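Long-range contacts in extracellular ligand-binding receptor (Desulfohalobium retbaense DSM 5692, PDB 5ERE), which probably senses small ligands outside the cell, holding 2-oxo-4-methylpentanoic acid in a periplasmic-binding-protein module and cytosine in a tandem PAS-type sensor region: residues E115-F126 with A204-I212; L171-L182 with Q196-Q205. One frame throughout, in Å; residues are numbered along the deposited sequence.

Contact 1: E115-F126 with A204-I212. With COI (2-oxo-4-methylpentanoic acid), chain B.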
# COMPACT_ATOMS: atom_id res chain seq x y z
N GLU A 115 -1.74 4.52 4.39
CA GLU A 115 -1.00 3.83 5.42
C GLU A 115 -1.87 2.71 6.01
O GLU A 115 -1.38 1.61 6.32
CB GLU A 115 -0.54 4.79 6.54
CG GLU A 115 0.32 4.08 7.60
CD GLU A 115 0.86 5.00 8.69
OE1 GLU A 115 0.46 6.17 8.75
OE2 GLU A 115 1.70 4.53 9.50
N GLN A 116 -3.17 2.98 6.14
CA GLN A 116 -4.15 1.98 6.64
C GLN A 116 -4.25 0.73 5.73
O GLN A 116 -4.27 -0.41 6.22
CB GLN A 116 -5.53 2.64 6.78
CG GLN A 116 -6.49 1.82 7.62
CD GLN A 116 -7.12 0.68 6.84
OE1 GLN A 116 -7.49 0.83 5.67
NE2 GLN A 116 -7.21 -0.49 7.49
N GLU A 117 -4.27 0.95 4.41
CA GLU A 117 -4.26 -0.13 3.42
C GLU A 117 -3.06 -1.07 3.61
O GLU A 117 -3.16 -2.28 3.44
CB GLU A 117 -4.21 0.43 2.00
CG GLU A 117 -5.54 0.43 1.26
CD GLU A 117 -5.63 1.52 0.21
OE1 GLU A 117 -4.67 1.69 -0.62
OE2 GLU A 117 -6.66 2.23 0.23
N GLN A 118 -1.91 -0.50 3.94
CA GLN A 118 -0.72 -1.31 4.15
C GLN A 118 -0.79 -2.05 5.50
O GLN A 118 -0.51 -3.25 5.57
CB GLN A 118 0.53 -0.45 4.05
CG GLN A 118 0.69 0.17 2.63
CD GLN A 118 2.03 0.84 2.40
OE1 GLN A 118 2.12 2.08 2.27
NE2 GLN A 118 3.08 0.02 2.33
N LEU A 119 -1.13 -1.33 6.56
CA LEU A 119 -1.21 -1.92 7.89
C LEU A 119 -2.21 -3.10 7.90
O LEU A 119 -2.00 -4.08 8.61
CB LEU A 119 -1.61 -0.85 8.92
CG LEU A 119 -1.73 -1.26 10.40
CD1 LEU A 119 -0.39 -1.61 11.00
CD2 LEU A 119 -2.35 -0.12 11.21
N ALA A 120 -3.25 -3.01 7.07
CA ALA A 120 -4.28 -4.04 6.96
C ALA A 120 -3.73 -5.40 6.53
O ALA A 120 -4.37 -6.41 6.78
CB ALA A 120 -5.38 -3.60 5.96
N ALA A 121 -2.58 -5.42 5.88
CA ALA A 121 -2.00 -6.70 5.46
C ALA A 121 -1.54 -7.50 6.65
O ALA A 121 -1.50 -8.72 6.59
CB ALA A 121 -0.81 -6.51 4.50
N TYR A 122 -1.14 -6.80 7.71
CA TYR A 122 -0.72 -7.44 8.95
C TYR A 122 -1.94 -7.78 9.81
O TYR A 122 -2.06 -8.89 10.31
CB TYR A 122 0.23 -6.53 9.71
CG TYR A 122 0.78 -7.10 10.99
CD1 TYR A 122 1.66 -8.17 10.96
CD2 TYR A 122 0.44 -6.56 12.22
CE1 TYR A 122 2.18 -8.71 12.12
CE2 TYR A 122 0.94 -7.10 13.40
CZ TYR A 122 1.82 -8.17 13.34
OH TYR A 122 2.35 -8.73 14.48
N LEU A 123 -2.84 -6.80 9.96
CA LEU A 123 -3.94 -6.88 10.92
C LEU A 123 -4.97 -7.94 10.55
O LEU A 123 -5.79 -8.36 11.39
CB LEU A 123 -4.66 -5.52 11.05
CG LEU A 123 -3.98 -4.41 11.86
CD1 LEU A 123 -4.87 -3.16 12.00
CD2 LEU A 123 -3.58 -4.91 13.22
N THR A 124 -4.95 -8.38 9.30
CA THR A 124 -5.98 -9.26 8.80
C THR A 124 -5.85 -10.68 9.43
O THR A 124 -6.81 -11.42 9.43
CB THR A 124 -5.95 -9.31 7.23
OG1 THR A 124 -7.16 -9.88 6.73
CG2 THR A 124 -4.74 -10.06 6.69
N ASP A 125 -4.70 -11.00 10.02
CA ASP A 125 -4.51 -12.30 10.68
C ASP A 125 -4.84 -12.26 12.18
O ASP A 125 -4.41 -13.14 12.94
CB ASP A 125 -3.07 -12.77 10.48
CG ASP A 125 -2.75 -13.01 9.02
OD1 ASP A 125 -3.66 -13.44 8.29
OD2 ASP A 125 -1.59 -12.76 8.62
N PHE A 126 -5.58 -11.24 12.58
CA PHE A 126 -6.02 -11.08 13.96
C PHE A 126 -7.54 -10.96 13.99
O PHE A 126 -8.09 -10.07 13.34
CB PHE A 126 -5.39 -9.85 14.61
CG PHE A 126 -3.90 -9.91 14.71
CD1 PHE A 126 -3.08 -9.51 13.65
CD2 PHE A 126 -3.30 -10.36 15.87
CE1 PHE A 126 -1.72 -9.57 13.76
CE2 PHE A 126 -1.93 -10.42 15.98
CZ PHE A 126 -1.13 -10.02 14.92
N ALA A 204 -1.81 -8.76 24.42
CA ALA A 204 -2.03 -8.58 22.98
C ALA A 204 -0.79 -8.06 22.21
O ALA A 204 0.06 -7.37 22.76
CB ALA A 204 -3.22 -7.64 22.75
N GLN A 205 -0.68 -8.44 20.94
CA GLN A 205 0.35 -7.87 20.05
C GLN A 205 0.11 -6.37 19.91
O GLN A 205 -0.99 -5.96 19.56
CB GLN A 205 0.31 -8.53 18.66
CG GLN A 205 1.15 -7.83 17.59
CD GLN A 205 2.64 -8.05 17.77
OE1 GLN A 205 3.09 -9.19 17.92
NE2 GLN A 205 3.42 -6.96 17.76
N LEU A 206 1.13 -5.57 20.22
CA LEU A 206 1.05 -4.13 20.03
C LEU A 206 1.36 -3.76 18.57
O LEU A 206 2.23 -4.35 17.95
CB LEU A 206 2.01 -3.42 20.98
CG LEU A 206 1.79 -3.71 22.46
CD1 LEU A 206 2.75 -2.87 23.26
CD2 LEU A 206 0.34 -3.44 22.87
N VAL A 207 0.62 -2.78 18.05
CA VAL A 207 0.70 -2.37 16.65
C VAL A 207 0.58 -0.85 16.61
O VAL A 207 -0.24 -0.27 17.31
CB VAL A 207 -0.42 -3.00 15.80
CG1 VAL A 207 -0.32 -2.57 14.34
CG2 VAL A 207 -0.42 -4.54 15.94
N GLY A 208 1.41 -0.20 15.79
CA GLY A 208 1.34 1.24 15.70
C GLY A 208 1.58 1.71 14.29
O GLY A 208 1.62 0.90 13.37
N THR A 209 1.71 3.03 14.15
CA THR A 209 1.78 3.69 12.84
C THR A 209 2.95 4.68 12.85
O THR A 209 3.70 4.77 13.84
CB THR A 209 0.43 4.41 12.50
OG1 THR A 209 0.20 5.50 13.40
CG2 THR A 209 -0.77 3.43 12.57
N ARG A 210 3.09 5.45 11.78
CA ARG A 210 4.28 6.27 11.52
C ARG A 210 4.83 7.07 12.73
O ARG A 210 6.01 6.99 13.02
CB ARG A 210 3.97 7.23 10.33
CG ARG A 210 4.97 8.39 10.13
CD ARG A 210 4.41 9.40 9.04
NE ARG A 210 3.01 9.67 9.34
CZ ARG A 210 2.57 10.61 10.16
NH1 ARG A 210 3.40 11.44 10.74
NH2 ARG A 210 1.26 10.72 10.41
N PRO A 211 3.99 7.82 13.44
CA PRO A 211 4.40 8.64 14.59
C PRO A 211 5.05 7.90 15.76
O PRO A 211 5.72 8.53 16.58
CB PRO A 211 3.08 9.25 15.07
CG PRO A 211 2.22 9.22 13.87
CD PRO A 211 2.54 7.93 13.22
N ILE A 212 4.88 6.59 15.83
CA ILE A 212 5.28 5.85 17.04
C ILE A 212 6.81 5.61 17.13
O ILE A 212 7.33 5.26 18.19
CB ILE A 212 4.51 4.51 17.12
CG1 ILE A 212 4.39 4.01 18.57
CG2 ILE A 212 5.17 3.46 16.27
CD1 ILE A 212 3.33 2.92 18.72
C1 COI B . -0.31 13.60 12.23
O1 COI B . -1.27 14.36 12.52
O2 COI B . -0.31 12.90 11.18
C2 COI B . 0.87 13.59 13.13
O3 COI B . 1.81 12.84 12.90
C3 COI B . 0.84 14.57 14.27
C4 COI B . 1.98 14.33 15.19
C5 COI B . 2.25 15.63 15.92
C6 COI B . 1.53 13.20 16.11
O HOH W 1 1.35 8.23 7.30
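Glu115 OE2 takes two donors: the backbone N of Arg210, 2.8 Å away, and the hydroxyl OG1 of Thr230 on the neighbouring strand 228-232. The amide comes in on the syn lone pair of OE2, though the bond is bent, with 140° at the hydrogen. With CG anti to the backbone N (chi1 -177°) and the chain extended beyond it, the carboxylate reaches from the helix to the turn just past the end of strand 205-208, where OE2 also lies 3.3 Å from Thr209 CB. The other oxygen, OE1, receives a water at 2.7 Å, and that water accepts from Arg210 NE, so carboxylate and guanidinium are joined without a direct salt bridge. Arg210 then spends its terminal nitrogens on the ligand: NH2 meets O2 of 2-oxo-4-methylpentanoic acid at 2.8 Å and NH1 its keto oxygen O3 at 3.0 Å.

Further along, helix and strand run nearly antiparallel and the contact turns apolar. Leu119 CD1 presses on Val207 CG1 at 3.5 Å, a tight fit, while Leu123 CD2 approaches both Val207 methyls. The Tyr122 ring presents its edge to Val207 CG2, and its OH lies against Gln205 CD, ring and amide planes 85° apart; Gln205 NE2 is held by Leu206 O and Gly226 O. Phe126 CE2 meets Gln205 CB at 4.0 Å. Glu115 thus acts as a second-shell residue, fixing the backbone and, through water, the NE of a ligand-binding arginine; its negative charge probably helps to balance the guanidinium beside the keto acid.

Contact 2: L171-L182 with Q196-Q205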
# COMPACT_ATOMS: atom_id res chain seq x y z
N LEU A 171 -8.14 1.16 29.09
CA LEU A 171 -7.38 -0.08 29.14
C LEU A 171 -8.20 -1.17 29.86
O LEU A 171 -8.02 -2.36 29.58
CB LEU A 171 -6.04 0.14 29.86
CG LEU A 171 -4.85 0.81 29.15
CD1 LEU A 171 -3.75 1.05 30.17
CD2 LEU A 171 -4.31 -0.00 27.98
N ALA A 172 -9.11 -0.78 30.75
CA ALA A 172 -9.98 -1.75 31.44
C ALA A 172 -11.02 -2.28 30.46
O ALA A 172 -11.15 -3.49 30.28
CB ALA A 172 -10.66 -1.13 32.67
N THR A 173 -11.72 -1.35 29.81
CA THR A 173 -12.60 -1.69 28.70
C THR A 173 -11.92 -2.64 27.74
O THR A 173 -12.52 -3.61 27.27
CB THR A 173 -13.01 -0.44 27.91
OG1 THR A 173 -13.49 0.56 28.80
CG2 THR A 173 -14.07 -0.77 26.87
N ILE A 174 -10.66 -2.36 27.44
CA ILE A 174 -9.95 -3.08 26.40
C ILE A 174 -9.59 -4.49 26.81
O ILE A 174 -9.74 -5.44 26.03
CB ILE A 174 -8.67 -2.32 25.99
CG1 ILE A 174 -9.03 -1.17 25.04
CG2 ILE A 174 -7.66 -3.28 25.33
CD1 ILE A 174 -7.92 -0.13 24.88
N LYS A 175 -9.04 -4.63 28.01
CA LYS A 175 -8.67 -5.94 28.52
C LYS A 175 -9.89 -6.84 28.54
O LYS A 175 -9.81 -8.02 28.19
CB LYS A 175 -8.06 -5.84 29.91
CG LYS A 175 -7.88 -7.19 30.58
CD LYS A 175 -7.00 -7.09 31.81
CE LYS A 175 -7.38 -8.09 32.88
NZ LYS A 175 -6.59 -7.92 34.12
N ALA A 176 -11.03 -6.26 28.87
CA ALA A 176 -12.28 -7.01 28.99
C ALA A 176 -12.82 -7.47 27.64
O ALA A 176 -13.89 -8.07 27.58
CB ALA A 176 -13.33 -6.17 29.71
N ARG A 177 -12.09 -7.19 26.55
CA ARG A 177 -12.52 -7.71 25.26
C ARG A 177 -11.51 -8.69 24.70
O ARG A 177 -11.65 -9.13 23.56
CB ARG A 177 -12.75 -6.58 24.27
CG ARG A 177 -13.57 -5.44 24.80
CD ARG A 177 -15.03 -5.56 24.46
NE ARG A 177 -15.69 -4.28 24.73
CZ ARG A 177 -16.51 -4.03 25.76
NH1 ARG A 177 -16.82 -4.98 26.64
NH2 ARG A 177 -17.03 -2.82 25.90
N ASP A 178 -10.50 -9.00 25.51
CA ASP A 178 -9.54 -10.06 25.19
C ASP A 178 -9.01 -9.93 23.76
O ASP A 178 -9.13 -10.85 22.95
CB ASP A 178 -10.19 -11.43 25.38
CG ASP A 178 -10.92 -11.53 26.71
OD1 ASP A 178 -10.24 -11.66 27.74
OD2 ASP A 178 -12.17 -11.43 26.72
N SER A 179 -8.47 -8.75 23.46
CA SER A 179 -8.07 -8.47 22.10
C SER A 179 -6.82 -9.27 21.76
O SER A 179 -6.03 -9.64 22.63
CB SER A 179 -7.82 -6.96 21.91
OG SER A 179 -6.73 -6.51 22.69
N GLU A 180 -6.67 -9.53 20.47
CA GLU A 180 -5.53 -10.23 19.92
C GLU A 180 -4.43 -9.23 19.50
O GLU A 180 -3.23 -9.48 19.64
CB GLU A 180 -6.00 -11.05 18.72
CG GLU A 180 -5.57 -12.49 18.70
CD GLU A 180 -6.32 -13.26 17.64
OE1 GLU A 180 -5.76 -13.48 16.54
OE2 GLU A 180 -7.49 -13.63 17.90
N ALA A 181 -4.86 -8.09 18.98
CA ALA A 181 -3.91 -7.03 18.67
C ALA A 181 -4.45 -5.71 19.20
O ALA A 181 -5.64 -5.41 19.05
CB ALA A 181 -3.64 -6.96 17.18
N LEU A 182 -3.57 -4.95 19.85
CA LEU A 182 -3.90 -3.61 20.31
C LEU A 182 -3.20 -2.56 19.44
O LEU A 182 -2.00 -2.39 19.54
CB LEU A 182 -3.49 -3.41 21.76
CG LEU A 182 -3.72 -2.02 22.39
CD1 LEU A 182 -5.14 -1.54 22.21
CD2 LEU A 182 -3.34 -2.02 23.87
N GLN A 196 1.54 0.42 31.02
CA GLN A 196 0.33 0.26 31.79
C GLN A 196 -0.50 -0.90 31.27
O GLN A 196 -1.06 -1.67 32.06
CB GLN A 196 -0.47 1.56 31.78
CG GLN A 196 0.28 2.73 32.43
CD GLN A 196 -0.58 3.97 32.62
OE1 GLN A 196 -1.79 3.95 32.41
NE2 GLN A 196 0.04 5.05 33.06
N ALA A 197 -0.57 -1.05 29.95
CA ALA A 197 -1.33 -2.16 29.37
C ALA A 197 -0.74 -3.53 29.77
O ALA A 197 -1.49 -4.44 30.12
CB ALA A 197 -1.39 -2.03 27.86
N ARG A 198 0.58 -3.66 29.72
CA ARG A 198 1.23 -4.91 30.11
C ARG A 198 1.06 -5.14 31.62
O ARG A 198 0.87 -6.27 32.06
CB ARG A 198 2.71 -4.90 29.72
CG ARG A 198 2.96 -4.98 28.20
CD ARG A 198 2.85 -6.41 27.70
NE ARG A 198 3.30 -6.59 26.31
CZ ARG A 198 2.50 -6.79 25.27
NH1 ARG A 198 1.17 -6.82 25.41
NH2 ARG A 198 3.01 -6.98 24.07
N GLN A 199 1.10 -4.06 32.40
CA GLN A 199 0.94 -4.15 33.85
C GLN A 199 -0.51 -4.42 34.22
O GLN A 199 -0.81 -4.92 35.30
CB GLN A 199 1.45 -2.87 34.54
CG GLN A 199 2.99 -2.82 34.69
CD GLN A 199 3.50 -1.50 35.25
OE1 GLN A 199 2.75 -0.52 35.35
NE2 GLN A 199 4.78 -1.46 35.61
N ALA A 200 -1.41 -4.10 33.30
CA ALA A 200 -2.83 -4.36 33.47
C ALA A 200 -3.22 -5.77 32.97
O ALA A 200 -4.41 -6.12 32.97
CB ALA A 200 -3.65 -3.29 32.74
N GLY A 201 -2.23 -6.56 32.58
CA GLY A 201 -2.45 -7.95 32.18
C GLY A 201 -2.71 -8.17 30.70
O GLY A 201 -2.86 -9.31 30.26
N ILE A 202 -2.78 -7.10 29.91
CA ILE A 202 -2.98 -7.21 28.46
C ILE A 202 -1.73 -7.75 27.78
O ILE A 202 -0.65 -7.17 27.87
CB ILE A 202 -3.37 -5.87 27.84
CG1 ILE A 202 -4.72 -5.42 28.38
CG2 ILE A 202 -3.41 -5.99 26.31
CD1 ILE A 202 -4.95 -3.92 28.29
N LYS A 203 -1.90 -8.86 27.08
CA LYS A 203 -0.80 -9.59 26.48
C LYS A 203 -0.81 -9.47 24.94
O LYS A 203 0.06 -10.01 24.26
CB LYS A 203 -0.87 -11.07 26.89
N ALA A 204 -1.81 -8.76 24.42
CA ALA A 204 -2.03 -8.58 22.98
C ALA A 204 -0.79 -8.06 22.21
O ALA A 204 0.06 -7.37 22.76
CB ALA A 204 -3.22 -7.64 22.75
N GLN A 205 -0.68 -8.44 20.94
CA GLN A 205 0.35 -7.87 20.05
C GLN A 205 0.11 -6.37 19.91
O GLN A 205 -0.99 -5.96 19.56
CB GLN A 205 0.31 -8.53 18.66
CG GLN A 205 1.15 -7.83 17.59
CD GLN A 205 2.64 -8.05 17.77
OE1 GLN A 205 3.09 -9.19 17.92
NE2 GLN A 205 3.42 -6.96 17.76
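Leu171 lies over the last turns of helix 190-199 and divides its two methyls between successive residues: CD1 rests on Gln196 CB at 3.7 Å, CD2 on Ala197 CB at 3.6 Å. Ile174 follows one turn later, its CG2 meeting Ile202 CD1 where the two side chains cross at about a right angle. Lys175 does two jobs. Its CB packs on Ile202 CG1, and its chain, with CG anti to the backbone N (chi1 170°), runs across to the end of helix 190-199 and carries NZ to Ala200 O at 3.1 Å. That carbonyl belongs to the Schellman motif closing the helix, in which Gly201 supplies the positive phi. Beyond the turn at 175-178, Ser179 O touches Ala204 CB at 3.5 Å, and OG lies beside the same methyl. Glu180 O then accepts from Gln205 N at 3.0 Å, and Leu182 N gives to Gln205 O at 2.8 Å, the pair of bonds of a parallel bridge around Ala181. Ala204 O, just before the strand, is gripped by NH1 and NH2 of Arg198, whose NH1 also reaches Ile202 O, tying the connection back to the helix. Through Leu171 and Ile174, helix 168-175 thus meets Ala197 and Ile202 over the parallel strands of the mixed sheet, while strand 181-185, flanked by 129-134 and 205-208, leads through helix 190-199 into 205-208, a beta-alpha-beta crossover.

Followed from the N terminus, the chain reaches contact 1 first at helix 112-123, after an earlier five-stranded parallel sheet, then adds strands 129-134 and 154-160 before contact 2. There residues 171-182 meet 196-205, closing a short loop that holds the rest of strand 181-185 and the first turns of helix 190-199. The chain runs on directly into strand 205-208, where contact 1 closes the longer loop begun at residue 115, so contact 2 is nested inside contact 1. Ala204 and Gln205 belong to both, and Val207 N lies 3.0 Å from Leu182 O, probably a hydrogen bond. Together they tie three helices to the parallel strands of one mixed sheet and lead, through contact 1, to the keto-acid pocket.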